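Local coordinates for acyl-CoA dehydrogenase domain protein Tcur3483 (PDB 6WY9) that binds a reduced FAD cofactor and, as a member of the acyl-CoA dehydrogenase family, probably oxidises a CH-CH bond of its substrate, at residues 30-35 and 93-98; 48-53 and 358-363; 271-276 and 307-312; 336-341 and 389-394. One frame throughout, in Å; residues are numbered along the deposited sequence.

Interaction 1: residues 30-35 and 93-98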
loop_
_atom_site.group_PDB
_atom_site.type_symbol
_atom_site.label_atom_id
_atom_site.label_comp_id
_atom_site.label_asym_id
_atom_site.label_seq_id
_atom_site.Cartn_x
_atom_site.Cartn_y
_atom_site.Cartn_z
ATOM N N SER A 30 -26.794 21.490 14.909
ATOM C CA SER A 30 -25.979 22.584 15.452
ATOM C C SER A 30 -26.377 22.945 16.879
ATOM O O SER A 30 -25.518 23.107 17.744
ATOM C CB SER A 30 -26.125 23.821 14.578
ATOM O OG SER A 30 -25.304 23.673 13.450
ATOM N N GLU A 31 -27.667 23.151 17.128
ATOM C CA GLU A 31 -28.078 23.527 18.479
ATOM C C GLU A 31 -27.805 22.384 19.449
ATOM O O GLU A 31 -27.423 22.606 20.605
ATOM C CB GLU A 31 -29.565 23.903 18.537
ATOM C CG GLU A 31 -29.982 25.186 17.841
ATOM C CD GLU A 31 -29.404 26.435 18.512
ATOM O OE1 GLU A 31 -28.886 26.308 19.650
ATOM O OE2 GLU A 31 -29.472 27.514 17.898
ATOM N N LEU A 32 -28.053 21.152 19.012
ATOM C CA LEU A 32 -27.740 20.008 19.859
ATOM C C LEU A 32 -26.257 19.981 20.189
ATOM O O LEU A 32 -25.856 19.786 21.346
ATOM C CB LEU A 32 -28.149 18.716 19.153
ATOM C CG LEU A 32 -27.768 17.429 19.869
ATOM C CD1 LEU A 32 -28.467 17.371 21.233
ATOM C CD2 LEU A 32 -28.225 16.296 18.967
ATOM N N ARG A 33 -25.427 20.214 19.176
ATOM C CA ARG A 33 -23.991 20.280 19.387
ATOM C C ARG A 33 -23.649 21.304 20.468
ATOM O O ARG A 33 -22.874 21.021 21.383
ATOM C CB ARG A 33 -23.300 20.610 18.047
ATOM C CG ARG A 33 -21.976 19.911 17.827
ATOM C CD ARG A 33 -21.328 20.119 16.440
ATOM N NE ARG A 33 -21.700 19.045 15.521
ATOM C CZ ARG A 33 -21.228 17.792 15.588
ATOM N NH1 ARG A 33 -20.364 17.429 16.540
ATOM N NH2 ARG A 33 -21.625 16.883 14.706
ATOM N N ALA A 34 -24.225 22.515 20.379
ATOM C CA ALA A 34 -23.842 23.599 21.289
ATOM C C ALA A 34 -24.324 23.342 22.718
ATOM O O ALA A 34 -23.640 23.706 23.694
ATOM C CB ALA A 34 -24.391 24.940 20.772
ATOM N N GLU A 35 -25.525 22.760 22.849
ATOM C CA GLU A 35 -26.031 22.317 24.134
ATOM C C GLU A 35 -25.097 21.290 24.774
ATOM O O GLU A 35 -24.807 21.362 25.973
ATOM C CB GLU A 35 -27.434 21.718 23.959
ATOM C CG GLU A 35 -27.931 21.003 25.195
ATOM C CD GLU A 35 -29.326 20.392 25.033
ATOM O OE1 GLU A 35 -29.889 19.925 26.036
ATOM O OE2 GLU A 35 -29.866 20.380 23.913
ATOM N N GLN A 93 -28.020 10.997 17.257
ATOM C CA GLN A 93 -27.205 10.055 18.011
ATOM C C GLN A 93 -25.723 10.264 17.733
ATOM O O GLN A 93 -24.888 10.176 18.646
ATOM C CB GLN A 93 -27.626 8.607 17.687
ATOM C CG GLN A 93 -29.106 8.332 17.917
ATOM C CD GLN A 93 -29.512 6.881 17.665
ATOM O OE1 GLN A 93 -30.647 6.490 17.948
ATOM N NE2 GLN A 93 -28.588 6.077 17.138
ATOM N N TYR A 94 -25.365 10.530 16.475
ATOM C CA TYR A 94 -23.942 10.676 16.167
ATOM C C TYR A 94 -23.390 11.971 16.735
ATOM O O TYR A 94 -22.234 12.010 17.186
ATOM C CB TYR A 94 -23.699 10.606 14.656
ATOM C CG TYR A 94 -23.431 9.196 14.199
ATOM C CD1 TYR A 94 -22.831 8.281 15.060
ATOM C CD2 TYR A 94 -23.806 8.761 12.930
ATOM C CE1 TYR A 94 -22.594 6.957 14.670
ATOM C CE2 TYR A 94 -23.570 7.442 12.524
ATOM C CZ TYR A 94 -22.967 6.551 13.401
ATOM O OH TYR A 94 -22.710 5.257 13.018
ATOM N N VAL A 95 -24.198 13.038 16.727
ATOM C CA VAL A 95 -23.748 14.279 17.360
ATOM C C VAL A 95 -23.420 14.013 18.820
ATOM O O VAL A 95 -22.368 14.418 19.319
ATOM C CB VAL A 95 -24.794 15.400 17.215
ATOM C CG1 VAL A 95 -24.258 16.686 17.847
ATOM C CG2 VAL A 95 -25.158 15.664 15.749
ATOM N N LEU A 96 -24.302 13.287 19.518
ATOM C CA LEU A 96 -24.044 12.930 20.912
ATOM C C LEU A 96 -22.718 12.169 21.069
ATOM O O LEU A 96 -21.842 12.574 21.849
ATOM C CB LEU A 96 -25.224 12.132 21.456
ATOM C CG LEU A 96 -25.036 11.523 22.859
ATOM C CD1 LEU A 96 -24.627 12.562 23.869
ATOM C CD2 LEU A 96 -26.332 10.829 23.310
ATOM N N PHE A 97 -22.529 11.086 20.312
ATOM C CA PHE A 97 -21.270 10.333 20.424
ATOM C C PHE A 97 -20.060 11.197 20.079
ATOM O O PHE A 97 -18.999 11.086 20.716
ATOM C CB PHE A 97 -21.304 9.097 19.524
ATOM C CG PHE A 97 -22.420 8.144 19.853
ATOM C CD1 PHE A 97 -22.939 8.079 21.139
ATOM C CD2 PHE A 97 -22.963 7.311 18.877
ATOM C CE1 PHE A 97 -23.988 7.189 21.451
ATOM C CE2 PHE A 97 -24.011 6.435 19.187
ATOM C CZ PHE A 97 -24.514 6.377 20.475
ATOM N N ASP A 98 -20.183 12.058 19.067
ATOM C CA ASP A 98 -19.019 12.869 18.712
ATOM C C ASP A 98 -18.679 13.841 19.833
ATOM O O ASP A 98 -17.499 14.058 20.149
ATOM C CB ASP A 98 -19.247 13.602 17.395
ATOM C CG ASP A 98 -17.967 14.258 16.878
ATOM O OD1 ASP A 98 -17.912 15.506 16.879
ATOM O OD2 ASP A 98 -17.002 13.530 16.506
#
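Arg-33 lies across Val-95, where helices 26-41 and 90-103 run side by side, their local axes 9.7 Å apart and 28° from parallel. Its side chain starts on the valine, with CB 4.0 Å from Val-95 CG1, and CG keeps to the same methyl. A bend at chi3 then folds the chain back, NE too staying over CG1, so that this methyl sits under the centre of one guanidinium face, 3.9 Å below Arg-33 CZ. At the tip the nitrogens divide. NH2 rests 3.9 Å from Val-95 CG2, while NH1 makes a salt bridge to Asp-98 OD1 at 3.1 Å; the hydrogen bond within it is weak, bent to 135°, and the two charged planes stand 74° apart. NH1 also pairs with Glu-99, and Asp-98 OD1 with a poorly ordered Arg-274, a less certain pair. With an alanine in place of Arg-33, Val-95 would probably lose the cover over its CG1 methyl and Asp-98 a basic partner. Beyond the arginine, Leu-32 CD2 packs 4.0 Å from Val-95 CB, and Trp-74 and Tyr-77 close round the leucine. An apolar seam edged by a salt bridge thus joins two helices of the all-helical N-terminal domain of the acyl-CoA dehydrogenase fold.

Interaction 2: residues 48-53 and 358-363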
loop_
_atom_site.group_PDB
_atom_site.type_symbol
_atom_site.label_atom_id
_atom_site.label_comp_id
_atom_site.label_asym_id
_atom_site.label_seq_id
_atom_site.Cartn_x
_atom_site.Cartn_y
_atom_site.Cartn_z
ATOM N N GLU A 48 -8.486 15.919 33.082
ATOM C CA GLU A 48 -9.312 14.817 33.563
ATOM C C GLU A 48 -10.046 14.137 32.418
ATOM O O GLU A 48 -10.128 12.904 32.371
ATOM C CB GLU A 48 -10.305 15.314 34.610
ATOM C CG GLU A 48 -9.663 15.739 35.921
ATOM C CD GLU A 48 -10.683 15.945 37.032
ATOM O OE1 GLU A 48 -11.743 15.283 37.006
ATOM O OE2 GLU A 48 -10.429 16.779 37.926
ATOM N N ARG A 49 -10.576 14.923 31.477
ATOM C CA ARG A 49 -11.296 14.346 30.345
ATOM C C ARG A 49 -10.423 13.353 29.578
ATOM O O ARG A 49 -10.832 12.211 29.328
ATOM C CB ARG A 49 -11.798 15.457 29.418
ATOM C CG ARG A 49 -10.693 16.294 28.760
ATOM C CD ARG A 49 -11.094 16.822 27.381
ATOM N NE ARG A 49 -9.911 17.076 26.569
ATOM C CZ ARG A 49 -9.251 16.130 25.906
ATOM N NH1 ARG A 49 -9.671 14.867 25.945
ATOM N NH2 ARG A 49 -8.168 16.445 25.204
ATOM N N ARG A 50 -9.218 13.778 29.180
ATOM C CA ARG A 50 -8.286 12.900 28.481
ATOM C C ARG A 50 -7.747 11.791 29.384
ATOM O O ARG A 50 -7.145 10.837 28.878
ATOM C CB ARG A 50 -7.132 13.732 27.891
ATOM C CG ARG A 50 -6.420 13.089 26.703
ATOM C CD ARG A 50 -4.894 13.309 26.713
ATOM N NE ARG A 50 -4.306 13.043 28.023
ATOM C CZ ARG A 50 -4.289 11.850 28.620
ATOM N NH1 ARG A 50 -4.845 10.797 28.035
ATOM N NH2 ARG A 50 -3.726 11.708 29.816
ATOM N N ARG A 51 -7.952 11.891 30.701
ATOM C CA ARG A 51 -7.576 10.836 31.640
ATOM C C ARG A 51 -8.653 9.758 31.773
ATOM O O ARG A 51 -8.328 8.564 31.781
ATOM C CB ARG A 51 -7.260 11.444 33.012
ATOM C CG ARG A 51 -5.835 11.971 33.153
ATOM C CD ARG A 51 -4.940 10.954 33.858
ATOM N NE ARG A 51 -4.832 11.179 35.303
ATOM C CZ ARG A 51 -5.534 10.532 36.233
ATOM N NH1 ARG A 51 -5.349 10.817 37.515
ATOM N NH2 ARG A 51 -6.419 9.605 35.894
ATOM N N VAL A 52 -9.929 10.146 31.881
ATOM C CA VAL A 52 -11.003 9.153 31.918
ATOM C C VAL A 52 -11.264 8.583 30.527
ATOM O O VAL A 52 -11.736 7.445 30.399
ATOM C CB VAL A 52 -12.290 9.750 32.519
ATOM C CG1 VAL A 52 -12.188 9.851 34.033
ATOM C CG2 VAL A 52 -12.565 11.102 31.921
ATOM N N GLY A 53 -10.974 9.354 29.473
ATOM C CA GLY A 53 -11.115 8.843 28.120
ATOM C C GLY A 53 -10.080 7.794 27.762
ATOM O O GLY A 53 -10.362 6.885 26.977
ATOM N N ARG A 358 4.387 11.843 24.629
ATOM C CA ARG A 358 3.232 11.256 25.293
ATOM C C ARG A 358 2.357 12.334 25.963
ATOM O O ARG A 358 2.838 13.421 26.301
ATOM C CB ARG A 358 3.695 10.224 26.345
ATOM C CG ARG A 358 4.185 8.865 25.724
ATOM C CD ARG A 358 4.894 7.933 26.723
ATOM N NE ARG A 358 5.213 6.697 26.021
ATOM C CZ ARG A 358 4.476 5.587 26.081
ATOM N NH1 ARG A 358 3.407 5.541 26.883
ATOM N NH2 ARG A 358 4.834 4.507 25.377
ATOM N N PRO A 359 1.066 12.035 26.166
ATOM C CA PRO A 359 0.188 12.941 26.929
ATOM C C PRO A 359 0.835 13.309 28.245
ATOM O O PRO A 359 1.466 12.477 28.896
ATOM C CB PRO A 359 -1.082 12.101 27.160
ATOM C CG PRO A 359 -1.054 11.064 25.989
ATOM C CD PRO A 359 0.413 10.745 25.836
ATOM N N GLU A 360 0.657 14.550 28.674
ATOM C CA GLU A 360 1.145 14.982 29.992
ATOM C C GLU A 360 2.660 15.182 30.025
ATOM O O GLU A 360 3.212 15.417 31.111
ATOM C CB GLU A 360 0.797 13.996 31.126
ATOM C CG GLU A 360 -0.525 13.229 30.988
ATOM C CD GLU A 360 -1.703 13.991 31.547
ATOM O OE1 GLU A 360 -1.747 15.222 31.331
ATOM O OE2 GLU A 360 -2.568 13.367 32.208
ATOM N N SER A 361 3.353 15.001 28.916
ATOM C CA SER A 361 4.732 15.451 28.933
ATOM C C SER A 361 4.833 16.779 28.202
ATOM O O SER A 361 4.051 17.051 27.279
ATOM C CB SER A 361 5.685 14.446 28.266
ATOM O OG SER A 361 6.061 13.392 29.144
ATOM N N PRO A 362 5.825 17.585 28.573
ATOM C CA PRO A 362 5.967 18.913 27.961
ATOM C C PRO A 362 6.243 18.827 26.475
ATOM O O PRO A 362 7.053 18.012 26.027
ATOM C CB PRO A 362 7.165 19.531 28.702
ATOM C CG PRO A 362 7.356 18.745 29.899
ATOM C CD PRO A 362 6.755 17.367 29.691
ATOM N N GLY A 363 5.608 19.741 25.712
ATOM C CA GLY A 363 5.703 19.771 24.272
ATOM C C GLY A 363 4.672 18.927 23.547
ATOM O O GLY A 363 4.620 18.968 22.313
#
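Pro-359 puts its CB against one face of the Arg-50 guanidinium, where helix 47-55 of the N-terminal domain meets a type II beta turn, Arg-358 to Ser-361, in the loop between helices 326-350 and 369-380 of the C-terminal domain. This is the closely packed part. The CB sits off centre, 3.5 Å from both Arg-50 NE and CZ, and the two side chains cross at about a right angle. Bends at chi2 and chi3 turn the arginine so that this face is laid on the proline. The burial has a cost, since NE has no polar partner in the model. Around the turn, Glu-360 has a positive phi of 75°, and its side chain heads for the helix from the opposite direction to Arg-50. A salt bridge runs from Arg-50 NH2 to Glu-360 OE2 at 3.1 Å, its hydrogen bond weak at 146°. A leucine in place of Arg-50 would probably leave Glu-360 without this mate and Pro-359 without the flat group resting on its CB. The outer side is looser: Glu-360 and Arg-51 are both exposed, and the Arg-51 NE to Glu-360 OE2 distance of 4.4 Å is too long for a salt bridge. Arg-51 merely lays its CG 3.7 Å from Glu-360 OE2, the carboxylate plane being turned 88° from the Arg-50 guanidinium.

Interaction 3: residues 271-276 and 307-312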
loop_
_atom_site.group_PDB
_atom_site.type_symbol
_atom_site.label_atom_id
_atom_site.label_comp_id
_atom_site.label_asym_id
_atom_site.label_seq_id
_atom_site.Cartn_x
_atom_site.Cartn_y
_atom_site.Cartn_z
ATOM N N ARG A 271 -14.020 10.686 15.815
ATOM C CA ARG A 271 -12.945 11.288 16.593
ATOM C C ARG A 271 -11.693 11.533 15.743
ATOM O O ARG A 271 -11.027 12.567 15.881
ATOM C CB ARG A 271 -12.620 10.388 17.786
ATOM C CG ARG A 271 -11.547 10.995 18.640
ATOM C CD ARG A 271 -11.487 10.434 20.037
ATOM N NE ARG A 271 -10.442 11.151 20.750
ATOM C CZ ARG A 271 -9.793 10.701 21.812
ATOM N NH1 ARG A 271 -10.087 9.515 22.320
ATOM N NH2 ARG A 271 -8.850 11.452 22.363
ATOM N N MET A 272 -11.339 10.593 14.872
ATOM C CA MET A 272 -10.177 10.818 14.008
ATOM C C MET A 272 -10.406 11.951 13.003
ATOM O O MET A 272 -9.449 12.640 12.593
ATOM C CB MET A 272 -9.809 9.531 13.247
ATOM C CG MET A 272 -9.368 8.399 14.172
ATOM S SD MET A 272 -8.041 8.891 15.280
ATOM C CE MET A 272 -6.804 9.620 14.174
ATOM N N ILE A 273 -11.642 12.141 12.564
ATOM C CA ILE A 273 -11.936 13.282 11.694
ATOM C C ILE A 273 -11.671 14.590 12.436
ATOM O O ILE A 273 -11.022 15.515 11.910
ATOM C CB ILE A 273 -13.387 13.198 11.183
ATOM C CG1 ILE A 273 -13.518 12.061 10.162
ATOM C CG2 ILE A 273 -13.830 14.537 10.536
ATOM C CD1 ILE A 273 -14.975 11.753 9.742
ATOM N N ARG A 274 -12.147 14.681 13.682
ATOM C CA ARG A 274 -11.892 15.884 14.487
ATOM C C ARG A 274 -10.391 16.140 14.683
ATOM O O ARG A 274 -9.929 17.293 14.628
ATOM C CB ARG A 274 -12.588 15.775 15.853
ATOM C CG ARG A 274 -14.107 15.719 15.798
ATOM C CD ARG A 274 -14.689 16.852 14.961
ATOM N NE ARG A 274 -16.084 17.165 15.278
ATOM C CZ ARG A 274 -16.471 18.018 16.229
ATOM N NH1 ARG A 274 -15.579 18.647 16.985
ATOM N NH2 ARG A 274 -17.759 18.240 16.428
ATOM N N LEU A 275 -9.637 15.092 14.994
ATOM C CA LEU A 275 -8.207 15.237 15.184
ATOM C C LEU A 275 -7.510 15.660 13.885
ATOM O O LEU A 275 -6.590 16.473 13.919
ATOM C CB LEU A 275 -7.625 13.924 15.723
ATOM C CG LEU A 275 -7.967 13.761 17.216
ATOM C CD1 LEU A 275 -7.680 12.333 17.765
ATOM C CD2 LEU A 275 -7.269 14.848 18.098
ATOM N N TRP A 276 -7.920 15.094 12.741
ATOM C CA TRP A 276 -7.425 15.552 11.446
ATOM C C TRP A 276 -7.648 17.057 11.279
ATOM O O TRP A 276 -6.728 17.798 10.930
ATOM C CB TRP A 276 -8.104 14.747 10.324
ATOM C CG TRP A 276 -7.688 15.150 8.899
ATOM C CD1 TRP A 276 -6.779 14.507 8.101
ATOM C CD2 TRP A 276 -8.217 16.220 8.114
ATOM N NE1 TRP A 276 -6.677 15.146 6.874
ATOM C CE2 TRP A 276 -7.544 16.196 6.852
ATOM C CE3 TRP A 276 -9.165 17.222 8.350
ATOM C CZ2 TRP A 276 -7.805 17.122 5.846
ATOM C CZ3 TRP A 276 -9.417 18.154 7.343
ATOM C CH2 TRP A 276 -8.725 18.094 6.104
ATOM N N ALA A 307 -14.481 8.530 2.580
ATOM C CA ALA A 307 -15.092 7.232 2.280
ATOM C C ALA A 307 -15.549 6.535 3.566
ATOM O O ALA A 307 -16.665 6.010 3.632
ATOM C CB ALA A 307 -14.108 6.332 1.511
ATOM N N MET A 308 -14.699 6.560 4.606
ATOM C CA MET A 308 -15.040 5.923 5.885
ATOM C C MET A 308 -16.314 6.483 6.473
ATOM O O MET A 308 -17.210 5.744 6.890
ATOM C CB MET A 308 -13.882 6.108 6.892
ATOM C CG MET A 308 -14.256 5.602 8.336
ATOM S SD MET A 308 -13.179 6.389 9.562
ATOM C CE MET A 308 -13.940 8.017 9.698
ATOM N N ARG A 309 -16.425 7.801 6.523
ATOM C CA ARG A 309 -17.571 8.349 7.217
ATOM C C ARG A 309 -18.844 8.083 6.436
ATOM O O ARG A 309 -19.917 7.867 7.027
ATOM C CB ARG A 309 -17.354 9.843 7.448
ATOM C CG ARG A 309 -17.624 10.716 6.231
ATOM C CD ARG A 309 -17.215 12.203 6.457
ATOM N NE ARG A 309 -17.973 12.821 7.538
ATOM C CZ ARG A 309 -17.661 13.978 8.129
ATOM N NH1 ARG A 309 -18.420 14.451 9.107
ATOM N NH2 ARG A 309 -16.599 14.667 7.750
ATOM N N LEU A 310 -18.745 8.070 5.099
ATOM C CA LEU A 310 -19.927 7.791 4.291
ATOM C C LEU A 310 -20.318 6.319 4.380
ATOM O O LEU A 310 -21.509 5.990 4.495
ATOM C CB LEU A 310 -19.670 8.207 2.844
ATOM C CG LEU A 310 -19.630 9.711 2.586
ATOM C CD1 LEU A 310 -19.103 9.974 1.186
ATOM C CD2 LEU A 310 -20.982 10.307 2.741
ATOM N N LEU A 311 -19.336 5.428 4.363
ATOM C CA LEU A 311 -19.647 4.012 4.549
ATOM C C LEU A 311 -20.243 3.764 5.939
ATOM O O LEU A 311 -21.245 3.062 6.068
ATOM C CB LEU A 311 -18.388 3.192 4.322
ATOM C CG LEU A 311 -17.878 3.129 2.885
ATOM C CD1 LEU A 311 -16.546 2.391 2.909
ATOM C CD2 LEU A 311 -18.914 2.385 2.000
ATOM N N ASN A 312 -19.664 4.392 6.986
ATOM C CA ASN A 312 -20.204 4.259 8.346
ATOM C C ASN A 312 -21.650 4.705 8.416
ATOM O O ASN A 312 -22.498 4.043 9.043
ATOM C CB ASN A 312 -19.353 5.069 9.333
ATOM C CG ASN A 312 -18.045 4.419 9.582
ATOM O OD1 ASN A 312 -17.858 3.283 9.147
ATOM N ND2 ASN A 312 -17.119 5.106 10.264
#
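Ile-273 reaches from helix 263-286 toward helix 292-321 and puts its CD1 methyl between Met-308 and Arg-309, two consecutive residues of the facing segment. The purely apolar part is the meeting with Met-308. CD1 lies 3.9 Å from Met-308 CE, and Ile-273 CG1 is 4.1 Å from the same methyl, as the two side chains run past one another, pointing opposite ways. Met-308 is extended through chi2 and turns at chi3 (78°), which brings CE round to the isoleucine.

The second kind of contact is that of an aliphatic group with a charged one. Arg-309 crosses Ile-273 at about a right angle, and the same CD1 touches it at both ends, 3.8 Å from Arg-309 CB and 3.8 Å from Arg-309 CZ. The methyl lies over one face of the guanidinium, offset toward its rim, while Ile-273 CG2 comes 3.9 Å from Arg-309 NH2. With CG placed between the backbone N and the carbonyl carbon (chi1 79°) and a further bend at chi3, the arginine curls round the methyl. Its charge makes no polar bond to segment 271-276, so van der Waals packing alone carries the contact.

Both helices belong to the helical C-terminal domain of the acyl-CoA dehydrogenase fold. Leu-305, also on helix 292-321, packs on Ile-273, and His-340 of helix 326-350 touches Met-308. Helix 369-380 lies against Met-272 and Leu-275, while Leu-310 and Leu-311 pack on a neighbouring subunit.

Interaction 4: residues 336-341 and 389-394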
loop_
_atom_site.group_PDB
_atom_site.type_symbol
_atom_site.label_atom_id
_atom_site.label_comp_id
_atom_site.label_asym_id
_atom_site.label_seq_id
_atom_site.Cartn_x
_atom_site.Cartn_y
_atom_site.Cartn_z
ATOM N N GLY A 336 -12.701 0.758 7.892
ATOM C CA GLY A 336 -12.655 1.869 8.847
ATOM C C GLY A 336 -11.524 1.734 9.854
ATOM O O GLY A 336 -10.732 2.665 10.052
ATOM N N THR A 337 -11.386 0.543 10.468
ATOM C CA THR A 337 -10.306 0.352 11.450
ATOM C C THR A 337 -8.903 0.449 10.808
ATOM O O THR A 337 -7.966 0.992 11.428
ATOM C CB THR A 337 -10.483 -0.986 12.209
ATOM O OG1 THR A 337 -10.465 -2.090 11.286
ATOM C CG2 THR A 337 -11.816 -0.986 12.968
ATOM N N GLU A 338 -8.718 -0.020 9.567
ATOM C CA GLU A 338 -7.407 0.190 8.953
ATOM C C GLU A 338 -7.186 1.658 8.599
ATOM O O GLU A 338 -6.050 2.163 8.680
ATOM C CB GLU A 338 -7.233 -0.737 7.722
ATOM C CG GLU A 338 -7.197 -2.227 8.243
ATOM C CD GLU A 338 -7.318 -3.251 7.147
ATOM O OE1 GLU A 338 -7.416 -2.867 5.956
ATOM O OE2 GLU A 338 -7.398 -4.441 7.488
ATOM N N THR A 339 -8.255 2.359 8.218
ATOM C CA THR A 339 -8.137 3.792 7.977
ATOM C C THR A 339 -7.788 4.555 9.259
ATOM O O THR A 339 -6.987 5.490 9.212
ATOM C CB THR A 339 -9.429 4.318 7.349
ATOM O OG1 THR A 339 -9.603 3.702 6.066
ATOM C CG2 THR A 339 -9.383 5.850 7.150
ATOM N N HIS A 340 -8.349 4.176 10.419
ATOM C CA HIS A 340 -7.936 4.871 11.648
ATOM C C HIS A 340 -6.427 4.781 11.862
ATOM O O HIS A 340 -5.788 5.770 12.258
ATOM C CB HIS A 340 -8.640 4.320 12.890
ATOM C CG HIS A 340 -10.131 4.342 12.797
ATOM N ND1 HIS A 340 -10.941 3.677 13.692
ATOM C CD2 HIS A 340 -10.961 4.932 11.901
ATOM C CE1 HIS A 340 -12.210 3.847 13.348
ATOM N NE2 HIS A 340 -12.248 4.597 12.256
ATOM N N ILE A 341 -5.841 3.596 11.622
ATOM C CA ILE A 341 -4.394 3.425 11.774
ATOM C C ILE A 341 -3.626 4.242 10.726
ATOM O O ILE A 341 -2.588 4.847 11.028
ATOM C CB ILE A 341 -4.009 1.935 11.692
ATOM C CG1 ILE A 341 -4.458 1.165 12.931
ATOM C CG2 ILE A 341 -2.465 1.766 11.609
ATOM C CD1 ILE A 341 -4.365 -0.363 12.668
ATOM N N VAL A 389 -10.663 -12.480 8.884
ATOM C CA VAL A 389 -11.897 -13.252 8.803
ATOM C C VAL A 389 -12.984 -12.417 8.141
ATOM O O VAL A 389 -13.816 -12.932 7.378
ATOM C CB VAL A 389 -12.275 -13.731 10.209
ATOM C CG1 VAL A 389 -13.689 -14.366 10.240
ATOM C CG2 VAL A 389 -11.208 -14.726 10.678
ATOM N N LEU A 390 -12.984 -11.111 8.413
ATOM C CA LEU A 390 -13.948 -10.239 7.746
ATOM C C LEU A 390 -13.719 -10.237 6.230
ATOM O O LEU A 390 -14.672 -10.287 5.450
ATOM C CB LEU A 390 -13.845 -8.832 8.343
ATOM C CG LEU A 390 -14.282 -8.814 9.820
ATOM C CD1 LEU A 390 -14.272 -7.353 10.321
ATOM C CD2 LEU A 390 -15.630 -9.420 10.061
ATOM N N ARG A 391 -12.453 -10.223 5.792
ATOM C CA ARG A 391 -12.173 -10.325 4.351
ATOM C C ARG A 391 -12.614 -11.680 3.774
ATOM O O ARG A 391 -13.159 -11.732 2.658
ATOM C CB ARG A 391 -10.666 -10.070 4.079
ATOM C CG ARG A 391 -10.246 -8.593 4.219
ATOM C CD ARG A 391 -8.763 -8.362 3.740
ATOM N NE ARG A 391 -8.509 -6.950 3.497
ATOM C CZ ARG A 391 -8.272 -6.056 4.460
ATOM N NH1 ARG A 391 -8.240 -6.427 5.747
ATOM N NH2 ARG A 391 -8.086 -4.790 4.136
ATOM N N ASP A 392 -12.403 -12.780 4.511
ATOM C CA ASP A 392 -12.946 -14.077 4.085
ATOM C C ASP A 392 -14.443 -13.962 3.832
ATOM O O ASP A 392 -14.968 -14.522 2.874
ATOM C CB ASP A 392 -12.769 -15.168 5.145
ATOM C CG ASP A 392 -11.306 -15.564 5.405
ATOM O OD1 ASP A 392 -10.392 -15.153 4.673
ATOM O OD2 ASP A 392 -11.114 -16.301 6.397
ATOM N N MET A 393 -15.156 -13.344 4.784
ATOM C CA MET A 393 -16.606 -13.243 4.698
ATOM C C MET A 393 -17.018 -12.338 3.541
ATOM O O MET A 393 -18.019 -12.613 2.876
ATOM C CB MET A 393 -17.169 -12.717 6.018
ATOM C CG MET A 393 -17.190 -13.724 7.141
ATOM S SD MET A 393 -17.619 -12.984 8.743
ATOM C CE MET A 393 -17.563 -14.551 9.649
ATOM N N VAL A 394 -16.288 -11.231 3.320
ATOM C CA VAL A 394 -16.554 -10.388 2.141
ATOM C C VAL A 394 -16.516 -11.229 0.873
ATOM O O VAL A 394 -17.417 -11.143 0.025
ATOM C CB VAL A 394 -15.565 -9.204 2.060
ATOM C CG1 VAL A 394 -15.679 -8.450 0.647
ATOM C CG2 VAL A 394 -15.810 -8.221 3.215
#
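Glu-338 on helix 326-350 and Arg-391 on helix 387-399 meet end-on in a two-bond salt bridge. Arg-391 NH2 donates to Glu-338 OE1 at 2.7 Å, almost straight at 172°. Arg-391 NH1 donates to Glu-338 OE2 at 2.8 Å, nearly as straight at 166°. Each carboxylate oxygen uses its syn lone pair, and the two flat groups are nearly coplanar, 6° apart. The arginine is extended from CG to NE and the glutamate beyond CG, so two long side chains coming from opposite directions bridge helices whose backbones stay well separated.

Further bonds reach both ends. Glu-338 OE2 also accepts from Asn-387 ND2, and the same amide nitrogen donates to Thr-337 OG1, which ties the start of helix 387-399 to helix 326-350. Glycerol, most likely from the crystallisation medium, hydrogen-bonds to each oxygen of Glu-338. On the arginine, NE forms a salt bridge with an acidic side chain of a neighbouring subunit, its strongest polar partner. The guanidinium is thus held from its own chain through NH1 and NH2 and from the neighbouring subunit through NE, and NH2 has a further partner as well. Asp-392, one residue on, is hydrogen-bonded at OD1 to polar side chains of that subunit.

Val-389 of the same segment touches the reduced FAD, and the Arg-391 side chain lies about 9 Å from the cofactor. Paired straight bonds in one plane fix the rotation of both groups, and the shared arginine would be expected to stay positively charged, linking a helix beside the flavin site to the subunit interface.

Interactions 1, 3 and 4 form a connected run through the helices, while interaction 2 stands apart, with nearest atoms about 5 Å from interaction 3 and 10 Å or more from the others. Interaction 1 lies within the N-terminal domain and interactions 3 and 4 within the C-terminal one; interaction 2 joins the two. A poorly ordered Arg-274 of interaction 3, as modelled, reaches Asp-98 of interaction 1 across the domains, and Met-308 packs on Gly-336 of interaction 4. Interactions 1, 3 and 4 follow in series along the chain, whereas 304 residues separate 48-53 from 358-363, so distant sequence closes one helical body, and interaction 4 includes Val-389, which touches the FAD.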